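Local coordinates for uncharacterized protein (Pseudomonas aeruginosa PAO1, PDB 6TCB) that is of unknown function but binds calcium, holding the ion between the two copies of its dimer, at residues L51-F56 with A72-R77; E9-A14 with R44-T49; R21-C26 with D68-T73. All blocks are in the same frame, centred on the assembly; numbering follows the deposited sequence.

Contact 1 (L51-F56 with A72-R77)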
ATOM      1  N   LEU A  51      -2.479   1.641   0.647  1.00  7.37           N
ATOM      2  CA  LEU A  51      -1.127   2.093   0.379  1.00  7.26           C
ATOM      3  C   LEU A  51      -0.438   2.419   1.699  1.00  8.12           C
ATOM      4  O   LEU A  51      -1.068   2.902   2.647  1.00  9.05           O
ATOM      5  CB  LEU A  51      -1.088   3.378  -0.463  1.00  8.17           C
ATOM      6  CG  LEU A  51      -1.796   3.398  -1.821  1.00  9.62           C
ATOM      7  CD1 LEU A  51      -1.710   4.819  -2.412  1.00 11.51           C
ATOM      8  CD2 LEU A  51      -1.199   2.387  -2.748  1.00 10.21           C
ATOM      9  N   VAL A  52       0.861   2.180   1.763  1.00  9.05           N
ATOM     10  CA  VAL A  52       1.689   2.779   2.798  1.00  9.09           C
ATOM     11  C   VAL A  52       2.695   3.665   2.090  1.00  8.26           C
ATOM     12  O   VAL A  52       3.456   3.190   1.234  1.00  8.45           O
ATOM     13  CB  VAL A  52       2.379   1.746   3.697  1.00  8.98           C
ATOM     14  CG1 VAL A  52       3.244   2.469   4.737  1.00  9.65           C
ATOM     15  CG2 VAL A  52       1.350   0.866   4.349  1.00  9.80           C
ATOM     16  N   LEU A  53       2.673   4.945   2.425  1.00  8.63           N
ATOM     17  CA  LEU A  53       3.447   5.967   1.756  1.00  9.49           C
ATOM     18  C   LEU A  53       4.477   6.561   2.708  1.00 10.88           C
ATOM     19  O   LEU A  53       4.281   6.603   3.927  1.00 11.49           O
ATOM     20  CB  LEU A  53       2.519   7.074   1.243  1.00 10.43           C
ATOM     21  CG  LEU A  53       1.558   6.615   0.155  1.00 11.93           C
ATOM     22  CD1 LEU A  53       0.236   7.367   0.168  1.00 13.29           C
ATOM     23  CD2 LEU A  53       2.253   6.730  -1.209  1.00 13.01           C
ATOM     24  N   GLU A  54       5.594   6.996   2.136  1.00 11.22           N
ATOM     25  CA  GLU A  54       6.674   7.611   2.902  1.00 13.15           C
ATOM     26  C   GLU A  54       7.147   6.711   4.038  1.00 15.29           C
ATOM     27  O   GLU A  54       7.621   7.188   5.072  1.00 19.70           O
ATOM     28  CB  GLU A  54       6.273   8.989   3.428  1.00 14.75           C
ATOM     29  CG  GLU A  54       5.924   9.972   2.342  1.00 17.02           C
ATOM     30  CD  GLU A  54       7.128  10.403   1.533  1.00 21.56           C
ATOM     31  OE1 GLU A  54       8.248  10.479   2.094  1.00 23.56           O
ATOM     32  OE2 GLU A  54       6.954  10.674   0.329  1.00 24.28           O
ATOM     33  N   GLY A  55       7.026   5.398   3.855  1.00 12.92           N
ATOM     34  CA  GLY A  55       7.486   4.433   4.820  1.00 13.39           C
ATOM     35  C   GLY A  55       6.500   4.057   5.908  1.00 14.86           C
ATOM     36  O   GLY A  55       6.516   2.905   6.367  1.00 18.44           O
ATOM     37  N   PHE A  56       5.667   5.008   6.356  0.58 13.61           N
ATOM     38  CA  PHE A  56       4.846   4.819   7.547  0.58 15.18           C
ATOM     39  C   PHE A  56       3.591   5.693   7.573  0.58 13.48           C
ATOM     40  O   PHE A  56       3.134   6.091   8.654  0.58 15.61           O
ATOM     41  CB  PHE A  56       5.668   5.128   8.817  0.58 15.71           C
ATOM     42  CG  PHE A  56       6.916   4.320   8.939  0.58 17.46           C
ATOM     43  CD1 PHE A  56       6.879   3.060   9.506  0.58 17.85           C
ATOM     44  CD2 PHE A  56       8.126   4.807   8.472  0.58 19.29           C
ATOM     45  CE1 PHE A  56       8.022   2.306   9.604  0.58 17.70           C
ATOM     46  CE2 PHE A  56       9.274   4.049   8.570  0.58 18.69           C
ATOM     47  CZ  PHE A  56       9.219   2.799   9.127  0.58 17.52           C
ATOM     48  N   ALA A  72       1.419  12.010  -4.071  1.00  8.96           N
ATOM     49  CA  ALA A  72       1.871  13.395  -3.998  1.00  9.57           C
ATOM     50  C   ALA A  72       1.439  14.032  -2.683  1.00  9.04           C
ATOM     51  O   ALA A  72       2.203  14.783  -2.061  1.00  9.76           O
ATOM     52  CB  ALA A  72       1.338  14.197  -5.186  1.00 11.32           C
ATOM     53  N   THR A  73       0.213  13.738  -2.242  1.00  8.47           N
ATOM     54  CA  THR A  73      -0.285  14.264  -0.974  1.00  8.39           C
ATOM     55  C   THR A  73       0.590  13.795   0.184  1.00  8.36           C
ATOM     56  O   THR A  73       0.889  14.574   1.100  1.00  8.89           O
ATOM     57  CB  THR A  73      -1.752  13.850  -0.794  1.00  8.75           C
ATOM     58  OG1 THR A  73      -2.548  14.334  -1.899  1.00  9.28           O
ATOM     59  CG2 THR A  73      -2.350  14.406   0.498  1.00  8.92           C
ATOM     60  N   ALA A  74       1.032  12.531   0.152  1.00  8.52           N
ATOM     61  CA  ALA A  74       1.846  12.003   1.241  1.00  9.32           C
ATOM     62  C   ALA A  74       3.168  12.741   1.361  1.00  9.19           C
ATOM     63  O   ALA A  74       3.698  12.890   2.468  1.00  9.68           O
ATOM     64  CB  ALA A  74       2.098  10.512   1.017  1.00  9.71           C
ATOM     65  N   ARG A  75       3.734  13.190   0.237  1.00  9.31           N
ATOM     66  CA  ARG A  75       4.982  13.952   0.293  1.00 10.24           C
ATOM     67  C   ARG A  75       4.785  15.243   1.076  1.00  9.81           C
ATOM     68  O   ARG A  75       5.614  15.611   1.919  1.00 10.09           O
ATOM     69  CB  ARG A  75       5.481  14.244  -1.127  1.00 11.78           C
ATOM     70  CG  ARG A  75       5.788  12.990  -1.929  1.00 15.27           C
ATOM     71  CD  ARG A  75       6.376  13.304  -3.292  1.00 21.15           C
ATOM     72  NE  ARG A  75       6.670  12.083  -4.036  1.00 25.18           N
ATOM     73  CZ  ARG A  75       6.069  11.710  -5.165  1.00 25.78           C
ATOM     74  NH1 ARG A  75       5.120  12.459  -5.720  1.00 26.05           N
ATOM     75  NH2 ARG A  75       6.438  10.576  -5.747  1.00 25.23           N
ATOM     76  N   ALA A  76       3.678  15.931   0.830  1.00  9.95           N
ATOM     77  CA  ALA A  76       3.385  17.152   1.568  1.00  9.92           C
ATOM     78  C   ALA A  76       3.059  16.861   3.025  1.00  9.53           C
ATOM     79  O   ALA A  76       3.504  17.585   3.921  1.00 10.12           O
ATOM     80  CB  ALA A  76       2.212  17.880   0.909  1.00 10.22           C
ATOM     81  N   ARG A  77       2.264  15.822   3.278  1.00  8.70           N
ATOM     82  CA  ARG A  77       1.967  15.414   4.644  1.00  9.56           C
ATOM     83  C   ARG A  77       3.245  15.152   5.429  1.00 10.16           C
ATOM     84  O   ARG A  77       3.341  15.512   6.605  1.00  9.99           O
ATOM     85  CB  ARG A  77       1.098  14.151   4.604  1.00 10.39           C
ATOM     86  CG  ARG A  77      -0.332  14.368   4.134  1.00  9.78           C
ATOM     87  CD  ARG A  77      -1.044  13.070   3.860  1.00 10.25           C
ATOM     88  NE  ARG A  77      -1.065  12.179   5.017  1.00 10.59           N
ATOM     89  CZ  ARG A  77      -1.980  12.203   5.980  1.00 10.29           C
ATOM     90  NH1 ARG A  77      -2.957  13.096   5.956  1.00 11.24           N
ATOM     91  NH2 ARG A  77      -1.913  11.327   6.972  1.00 10.66           N
TER
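A74 brings helix 67-82 against L53, the last residue of strand 48-53: its CB presses against L53 CB at 3.5 Å, tighter than ordinary van der Waals packing. The backbones come close here, with L53 CA and A74 CA 6.3 Å apart, and the helix residue brings nothing bulkier than a methyl group. The leucine also lays one branch alongside that methyl, L53 CD1 lying 3.8 Å from A74 CB. Beyond the methyl, E54 CG sits 3.7 Å from A74 O, a carbon contact with no bond. One residue further on, R75 takes the other end of the glutamate. E54 folds back at its second torsion (chi2 -70°), and this bend carries the carboxylate over the base of the arginine, OE2 to R75 CG 3.4 Å. The arginine chain runs out straight from CG to NE, roughly at right angles to the glutamate. E54 OE2 ends 4.6 Å from R75 NE, and the carboxylate and guanidinium planes stand 77° apart. No N-H points at the oxygen, leaving a charge attraction at most. R77, two residues on, aims its CB at the strand segment but spends its side chain on a salt bridge to D57 and a cation-pi contact with W25. E54 and G55, both with positive phi, occupy the corners of a type I' turn closed by a weak F56 N to L53 O bond of 3.2 Å; G55, lacking a CB, avoids a clash with the carbonyl O of E54. Helix 67-82 thus packs over the hairpin joining strands 48-53 and 57-62. L51 and V52 pair antiparallel with a strand of the second subunit, carrying the sheet on across the dimer interface.

Contact 2 (E9-A14 with R44-T49); sequences EHLEIA and RGQAST
The guanidinium of R44 and the methyl group L11 CD2 meet obliquely, with CD2 3.5 Å from R44 NH2. Bends at the second and third torsions fold the arginine chain back over the leucine, and its aliphatic root joins in: R44 CG is 3.9 Å and R44 CB 4.0 Å from the same CD2. The other flat group, the amide of Q46, keeps its polar end out of the contact; the glutamine touches through its chain, Q46 CG lying 3.8 Å from L11 CD1. L11 splits its two branches between two residues of 44-49, crossing each of their side chains at about a right angle. L11 CB points at 44-49, and with CG opposite the backbone N (chi1 166°) the fork leans in the direction of the helix's C-terminal end. L11 and A14 also pack on L41 of helix 33-43, and Q46 leans on K15 and F18. R44 is the first residue after helix 33-43 to leave helical geometry, and G45, with positive phi, is the C' residue of a Schellman motif, with Q46 N bonded to L41 O and G45 N to N42 O. The contact sets this helix-ending Schellman turn against a neighbouring helix's leucine.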
ATOM      1  N   GLU A   9     -16.762   0.723  13.140  1.00 10.48           N
ATOM      2  CA  GLU A   9     -16.824   2.169  13.278  1.00 10.34           C
ATOM      3  C   GLU A   9     -15.873   2.856  12.310  1.00 10.02           C
ATOM      4  O   GLU A   9     -16.206   3.902  11.744  1.00 10.56           O
ATOM      5  CB  GLU A   9     -16.547   2.580  14.717  1.00 11.54           C
ATOM      6  CG  GLU A   9     -17.582   2.067  15.700  1.00 13.26           C
ATOM      7  CD  GLU A   9     -18.985   2.617  15.502  1.00 15.27           C
ATOM      8  OE1 GLU A   9     -19.203   3.495  14.653  1.00 15.57           O
ATOM      9  OE2 GLU A   9     -19.875   2.147  16.242  1.00 16.79           O
ATOM     10  N   HIS A  10     -14.676   2.301  12.114  1.00  9.57           N
ATOM     11  CA  HIS A  10     -13.768   2.874  11.123  1.00  8.86           C
ATOM     12  C   HIS A  10     -14.291   2.690   9.707  1.00  9.09           C
ATOM     13  O   HIS A  10     -14.019   3.532   8.848  1.00  9.21           O
ATOM     14  CB  HIS A  10     -12.357   2.339  11.326  1.00  9.39           C
ATOM     15  CG  HIS A  10     -11.661   3.004  12.468  1.00 10.39           C
ATOM     16  ND1 HIS A  10     -10.993   4.195  12.328  1.00 11.34           N
ATOM     17  CD2 HIS A  10     -11.644   2.712  13.788  1.00 11.39           C
ATOM     18  CE1 HIS A  10     -10.530   4.579  13.507  1.00 11.93           C
ATOM     19  NE2 HIS A  10     -10.917   3.700  14.410  1.00 11.56           N
ATOM     20  N   LEU A  11     -15.092   1.652   9.461  1.00  8.69           N
ATOM     21  CA  LEU A  11     -15.761   1.541   8.167  1.00 10.17           C
ATOM     22  C   LEU A  11     -16.710   2.713   7.955  1.00 10.50           C
ATOM     23  O   LEU A  11     -16.815   3.244   6.845  1.00  9.40           O
ATOM     24  CB  LEU A  11     -16.526   0.219   8.078  1.00 11.88           C
ATOM     25  CG  LEU A  11     -17.557   0.065   6.954  1.00 14.06           C
ATOM     26  CD1 LEU A  11     -16.903   0.041   5.601  1.00 16.00           C
ATOM     27  CD2 LEU A  11     -18.409  -1.205   7.175  1.00 15.29           C
ATOM     28  N   GLU A  12     -17.418   3.130   9.006  1.00 11.07           N
ATOM     29  CA  GLU A  12     -18.349   4.245   8.861  1.00 11.45           C
ATOM     30  C   GLU A  12     -17.606   5.543   8.575  1.00 10.75           C
ATOM     31  O   GLU A  12     -18.059   6.368   7.779  1.00 10.91           O
ATOM     32  CB  GLU A  12     -19.251   4.349  10.090  1.00 14.77           C
ATOM     33  CG  GLU A  12     -20.182   3.149  10.258  1.00 18.29           C
ATOM     34  CD  GLU A  12     -21.132   2.963   9.084  1.00 21.44           C
ATOM     35  OE1 GLU A  12     -21.448   3.968   8.413  1.00 22.34           O
ATOM     36  OE2 GLU A  12     -21.552   1.815   8.821  1.00 23.37           O
ATOM     37  N   ILE A  13     -16.438   5.724   9.184  1.00 10.40           N
ATOM     38  CA  ILE A  13     -15.615   6.879   8.856  1.00 10.58           C
ATOM     39  C   ILE A  13     -15.151   6.811   7.406  1.00 10.02           C
ATOM     40  O   ILE A  13     -15.264   7.780   6.645  1.00 10.15           O
ATOM     41  CB  ILE A  13     -14.429   6.983   9.830  1.00 11.22           C
ATOM     42  CG1 ILE A  13     -14.927   7.173  11.258  1.00 12.79           C
ATOM     43  CG2 ILE A  13     -13.533   8.119   9.384  1.00 11.56           C
ATOM     44  CD1 ILE A  13     -13.857   6.981  12.315  1.00 13.94           C
ATOM     45  N   ALA A  14     -14.607   5.660   7.006  1.00  8.90           N
ATOM     46  CA  ALA A  14     -14.186   5.470   5.626  1.00  8.65           C
ATOM     47  C   ALA A  14     -15.318   5.760   4.651  1.00  9.61           C
ATOM     48  O   ALA A  14     -15.118   6.446   3.648  1.00 10.10           O
ATOM     49  CB  ALA A  14     -13.694   4.037   5.424  1.00  8.62           C
ATOM     50  N   ARG A  44     -17.100  -5.486   2.703  1.00 15.15           N
ATOM     51  CA  ARG A  44     -18.308  -4.765   3.062  1.00 16.16           C
ATOM     52  C   ARG A  44     -18.786  -3.829   1.954  1.00 17.42           C
ATOM     53  O   ARG A  44     -19.657  -2.987   2.202  1.00 22.51           O
ATOM     54  CB  ARG A  44     -18.103  -3.954   4.347  1.00 20.10           C
ATOM     55  CG  ARG A  44     -17.564  -4.699   5.556  1.00 27.61           C
ATOM     56  CD  ARG A  44     -18.496  -5.775   6.077  1.00 36.31           C
ATOM     57  NE  ARG A  44     -19.911  -5.486   5.884  1.00 43.51           N
ATOM     58  CZ  ARG A  44     -20.654  -4.746   6.702  1.00 49.00           C
ATOM     59  NH1 ARG A  44     -21.940  -4.563   6.434  1.00 52.21           N
ATOM     60  NH2 ARG A  44     -20.118  -4.182   7.777  1.00 49.42           N
ATOM     61  N   GLY A  45     -18.220  -3.934   0.752  1.00 16.16           N
ATOM     62  CA  GLY A  45     -18.736  -3.229  -0.403  1.00 17.17           C
ATOM     63  C   GLY A  45     -18.117  -1.879  -0.678  1.00 16.61           C
ATOM     64  O   GLY A  45     -18.667  -1.116  -1.483  1.00 18.12           O
ATOM     65  N   GLN A  46     -16.993  -1.571  -0.055  1.00 14.76           N
ATOM     66  CA  GLN A  46     -16.299  -0.299  -0.209  1.00 15.83           C
ATOM     67  C   GLN A  46     -14.974  -0.597  -0.893  1.00 17.02           C
ATOM     68  O   GLN A  46     -13.972  -0.866  -0.228  1.00 17.19           O
ATOM     69  CB  GLN A  46     -16.069   0.341   1.155  1.00 16.79           C
ATOM     70  CG  GLN A  46     -17.338   0.762   1.860  1.00 20.15           C
ATOM     71  CD  GLN A  46     -18.123   1.782   1.066  1.00 22.79           C
ATOM     72  OE1 GLN A  46     -17.592   2.815   0.659  1.00 22.28           O
ATOM     73  NE2 GLN A  46     -19.397   1.506   0.852  1.00 24.75           N
ATOM     74  N   ALA A  47     -14.976  -0.551  -2.227  1.00 15.75           N
ATOM     75  CA  ALA A  47     -13.790  -0.890  -3.001  1.00 14.41           C
ATOM     76  C   ALA A  47     -12.636   0.015  -2.608  1.00 13.05           C
ATOM     77  O   ALA A  47     -12.758   1.243  -2.633  1.00 14.99           O
ATOM     78  CB  ALA A  47     -14.093  -0.730  -4.492  1.00 16.51           C
ATOM     79  N   SER A  48     -11.513  -0.594  -2.242  1.00 10.10           N
ATOM     80  CA  SER A  48     -10.417   0.146  -1.641  1.00 10.11           C
ATOM     81  C   SER A  48      -9.072  -0.475  -1.967  1.00  9.76           C
ATOM     82  O   SER A  48      -8.922  -1.700  -1.976  1.00  9.96           O
ATOM     83  CB  SER A  48     -10.583   0.174  -0.107  1.00 10.58           C
ATOM     84  OG  SER A  48      -9.531   0.887   0.520  1.00 10.86           O
ATOM     85  N   THR A  49      -8.098   0.402  -2.195  1.00  8.85           N
ATOM     86  CA  THR A  49      -6.690   0.047  -2.317  1.00  9.01           C
ATOM     87  C   THR A  49      -5.942   0.555  -1.092  1.00  8.18           C
ATOM     88  O   THR A  49      -6.073   1.724  -0.716  1.00  8.76           O
ATOM     89  CB  THR A  49      -6.098   0.698  -3.571  1.00 11.20           C
ATOM     90  OG1 THR A  49      -6.849   0.278  -4.714  1.00 13.22           O
ATOM     91  CG2 THR A  49      -4.639   0.306  -3.758  1.00 13.19           C
TER

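Contact 3 (R21-C26 with D68-T73). With CA (calcium ion), chain C.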
ATOM      1  N   ARG A  21     -15.155  10.362  -2.730  1.00 10.76           N
ATOM      2  CA  ARG A  21     -13.968   9.815  -3.397  1.00 11.50           C
ATOM      3  C   ARG A  21     -12.676  10.355  -2.791  1.00 11.46           C
ATOM      4  O   ARG A  21     -11.672  10.560  -3.481  1.00 12.77           O
ATOM      5  CB  ARG A  21     -14.029  10.008  -4.910  1.00 12.84           C
ATOM      6  CG  ARG A  21     -15.255   9.387  -5.554  1.00 16.97           C
ATOM      7  CD  ARG A  21     -15.312   7.880  -5.336  1.00 25.78           C
ATOM      8  NE  ARG A  21     -16.425   7.275  -6.069  1.00 37.72           N
ATOM      9  CZ  ARG A  21     -17.639   7.062  -5.564  1.00 48.35           C
ATOM     10  NH1 ARG A  21     -17.920   7.398  -4.311  1.00 51.80           N
ATOM     11  NH2 ARG A  21     -18.579   6.509  -6.318  1.00 51.65           N
ATOM     12  N   LEU A  22     -12.693  10.550  -1.468  1.00 10.14           N
ATOM     13  CA  LEU A  22     -11.506  10.976  -0.752  1.00  9.54           C
ATOM     14  C   LEU A  22     -10.830   9.784  -0.091  1.00  8.55           C
ATOM     15  O   LEU A  22     -11.504   8.847   0.355  1.00  9.53           O
ATOM     16  CB  LEU A  22     -11.862  11.983   0.342  1.00 11.46           C
ATOM     17  CG  LEU A  22     -12.321  13.345  -0.167  1.00 14.97           C
ATOM     18  CD1 LEU A  22     -12.738  14.206   1.013  1.00 17.15           C
ATOM     19  CD2 LEU A  22     -11.230  13.997  -0.993  1.00 16.23           C
ATOM     20  N   PRO A  23      -9.507   9.810   0.032  1.00  8.52           N
ATOM     21  CA  PRO A  23      -8.812   8.742   0.757  1.00  9.03           C
ATOM     22  C   PRO A  23      -9.029   8.867   2.259  1.00  8.83           C
ATOM     23  O   PRO A  23      -9.317   9.947   2.785  1.00  8.60           O
ATOM     24  CB  PRO A  23      -7.345   8.969   0.390  1.00  9.91           C
ATOM     25  CG  PRO A  23      -7.261  10.451   0.179  1.00 10.91           C
ATOM     26  CD  PRO A  23      -8.585  10.878  -0.405  1.00  9.84           C
ATOM     27  N   TYR A  24      -8.874   7.734   2.953  1.00  7.89           N
ATOM     28  CA  TYR A  24      -8.967   7.659   4.413  1.00  7.52           C
ATOM     29  C   TYR A  24      -7.580   7.384   4.987  1.00  7.83           C
ATOM     30  O   TYR A  24      -7.102   6.241   4.984  1.00  7.98           O
ATOM     31  CB  TYR A  24      -9.944   6.578   4.849  1.00  7.70           C
ATOM     32  CG  TYR A  24     -10.148   6.439   6.344  1.00  9.24           C
ATOM     33  CD1 TYR A  24     -10.043   7.526   7.206  1.00 10.45           C
ATOM     34  CD2 TYR A  24     -10.470   5.203   6.901  1.00  9.78           C
ATOM     35  CE1 TYR A  24     -10.256   7.378   8.569  1.00 11.45           C
ATOM     36  CE2 TYR A  24     -10.701   5.051   8.262  1.00 10.81           C
ATOM     37  CZ  TYR A  24     -10.593   6.145   9.085  1.00 11.90           C
ATOM     38  OH  TYR A  24     -10.812   6.005  10.431  1.00 13.87           O
ATOM     39  N   TRP A  25      -6.934   8.443   5.473  1.00  7.99           N
ATOM     40  CA  TRP A  25      -5.657   8.320   6.165  1.00  8.31           C
ATOM     41  C   TRP A  25      -5.942   7.852   7.582  1.00  8.70           C
ATOM     42  O   TRP A  25      -6.641   8.538   8.339  1.00 10.91           O
ATOM     43  CB  TRP A  25      -4.945   9.673   6.182  1.00  8.37           C
ATOM     44  CG  TRP A  25      -4.670  10.229   4.812  1.00  8.44           C
ATOM     45  CD1 TRP A  25      -5.455  11.082   4.116  1.00  8.37           C
ATOM     46  CD2 TRP A  25      -3.506  10.002   3.991  1.00  8.86           C
ATOM     47  NE1 TRP A  25      -4.884  11.380   2.917  1.00  8.47           N
ATOM     48  CE2 TRP A  25      -3.683  10.735   2.811  1.00  8.77           C
ATOM     49  CE3 TRP A  25      -2.348   9.231   4.139  1.00  9.40           C
ATOM     50  CZ2 TRP A  25      -2.749  10.732   1.778  1.00  9.28           C
ATOM     51  CZ3 TRP A  25      -1.419   9.225   3.114  1.00  9.01           C
ATOM     52  CH2 TRP A  25      -1.622   9.970   1.947  1.00  9.96           C
ATOM     53  N   CYS A  26      -5.431   6.686   7.945  1.00  8.95           N
ATOM     54  CA  CYS A  26      -5.761   6.109   9.244  1.00  9.41           C
ATOM     55  C   CYS A  26      -4.643   5.182   9.658  1.00  9.80           C
ATOM     56  O   CYS A  26      -4.380   4.196   8.965  1.00 10.88           O
ATOM     57  CB  CYS A  26      -7.065   5.333   9.155  1.00 11.29           C
ATOM     58  SG  CYS A  26      -7.549   4.504  10.686  1.00 15.91           S
ATOM     59  N   ASP A  68      -1.712   8.308  -7.793  1.00  9.97           N
ATOM     60  CA  ASP A  68      -0.554   9.193  -7.880  1.00 10.00           C
ATOM     61  C   ASP A  68      -0.798  10.486  -7.112  1.00  9.47           C
ATOM     62  O   ASP A  68       0.125  11.036  -6.497  1.00 10.08           O
ATOM     63  CB  ASP A  68      -0.207   9.471  -9.340  1.00 11.05           C
ATOM     64  CG  ASP A  68       0.456   8.278 -10.027  1.00 13.79           C
ATOM     65  OD1 ASP A  68       1.079   7.433  -9.345  1.00 14.06           O
ATOM     66  OD2 ASP A  68       0.372   8.194 -11.272  1.00 15.54           O
ATOM     67  N   ALA A  69      -2.043  10.962  -7.095  1.00  9.58           N
ATOM     68  CA  ALA A  69      -2.360  12.160  -6.334  1.00  9.41           C
ATOM     69  C   ALA A  69      -2.265  11.899  -4.837  1.00  8.38           C
ATOM     70  O   ALA A  69      -1.820  12.771  -4.080  1.00  8.79           O
ATOM     71  CB  ALA A  69      -3.745  12.672  -6.712  1.00 10.53           C
ATOM     72  N   VAL A  70      -2.651  10.696  -4.393  1.00  8.39           N
ATOM     73  CA  VAL A  70      -2.486  10.338  -2.985  1.00  8.04           C
ATOM     74  C   VAL A  70      -1.008  10.305  -2.607  1.00  7.96           C
ATOM     75  O   VAL A  70      -0.616  10.796  -1.546  1.00  7.99           O
ATOM     76  CB  VAL A  70      -3.205   9.013  -2.672  1.00  9.20           C
ATOM     77  CG1 VAL A  70      -2.979   8.583  -1.244  1.00 10.06           C
ATOM     78  CG2 VAL A  70      -4.696   9.179  -2.901  1.00  9.66           C
ATOM     79  N   ARG A  71      -0.165   9.731  -3.469  1.00  8.43           N
ATOM     80  CA  ARG A  71       1.272   9.727  -3.200  1.00  8.61           C
ATOM     81  C   ARG A  71       1.829  11.142  -3.147  1.00  8.17           C
ATOM     82  O   ARG A  71       2.628  11.467  -2.260  1.00  9.47           O
ATOM     83  CB  ARG A  71       2.000   8.878  -4.248  1.00  9.66           C
ATOM     84  CG  ARG A  71       3.514   8.919  -4.086  1.00 10.13           C
ATOM     85  CD  ARG A  71       4.247   7.884  -4.935  1.00 10.27           C
ATOM     86  NE  ARG A  71       3.878   7.976  -6.344  1.00 10.13           N
ATOM     87  CZ  ARG A  71       4.300   7.152  -7.300  1.00 10.47           C
ATOM     88  NH1 ARG A  71       5.123   6.147  -7.028  1.00 10.91           N
ATOM     89  NH2 ARG A  71       3.872   7.336  -8.538  1.00 10.38           N
ATOM     90  N   ALA A  72       1.419  12.010  -4.071  1.00  8.96           N
ATOM     91  CA  ALA A  72       1.871  13.395  -3.998  1.00  9.57           C
ATOM     92  C   ALA A  72       1.439  14.032  -2.683  1.00  9.04           C
ATOM     93  O   ALA A  72       2.203  14.783  -2.061  1.00  9.76           O
ATOM     94  CB  ALA A  72       1.338  14.197  -5.186  1.00 11.32           C
ATOM     95  N   THR A  73       0.213  13.738  -2.242  1.00  8.47           N
ATOM     96  CA  THR A  73      -0.285  14.264  -0.974  1.00  8.39           C
ATOM     97  C   THR A  73       0.590  13.795   0.184  1.00  8.36           C
ATOM     98  O   THR A  73       0.889  14.574   1.100  1.00  8.89           O
ATOM     99  CB  THR A  73      -1.752  13.850  -0.794  1.00  8.75           C
ATOM    100  OG1 THR A  73      -2.548  14.334  -1.899  1.00  9.28           O
ATOM    101  CG2 THR A  73      -2.350  14.406   0.498  1.00  8.92           C
TER
HETATM  102 CA    CA C 101      -1.212   7.837 -12.790  1.00 18.01          CA
HETATM  103  O   HOH W   1      -2.766   7.177 -14.299  1.00 20.56           O
HETATM  104  O   HOH W   2      -0.584   9.558 -14.165  1.00 26.98           O
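The segment entering strand 24-25 passes one flank of helix 67-82, nearest where P23 CA lies 7.5 Å from V70 CA. W25 does most of the touching with the far corner of its indole: CZ2 comes 3.7 Å from V70 CG1, the two side chains sliding past each other in opposite directions. V70 O sits in the ring plane at the edge, 3.7 Å from W25 CH2. P23 extends the apolar patch more loosely, its CG 4.2 Å from V70 CG2. T73 turns its methyl to the indole, CG2 to W25 CZ2 3.9 Å, while its hydroxyl is bonded to L94 N and OG1 donates to A69 O at 2.8 Å, 33° out of the carbonyl plane and from the face opposite T73 N. The indole nitrogen, meanwhile, is bonded to V92 O. At the start of the helix, D68 divides its carboxylate. D68 OD1 forms a salt bridge with R71 NH2 (2.9 Å) and accepts from L67 N of the second subunit, while D68 OD2 binds calcium at 2.2 Å. Two waters and three other atoms, including D66 OD1 and D68 OD2 of the second subunit, complete the coordination: a calcium site shared across the dimer interface.

From the N terminus, helix 3-18 opens contact 2, and segment 21-26 opens contact 3 before R44-T49 has come back to close contact 2. Contacts 2 and 3 cross, and H10 joins them through a probable hydrogen bond to Y24. Strand 48-53 runs on from contact 2 into contact 1, about 20 Å away between centres and on the opposite side of the chain's centre. Contacts 1 and 3 close together on helix 67-82, sharing A72 and T73; L53 reaches both W25 and V70. Contact 2 ties helix 3-18 to the end of helix 33-43, I13 and A14 also reach strand 24-25, contacts 1 and 3 tie the sheet to helix 67-82, and all touch the second subunit.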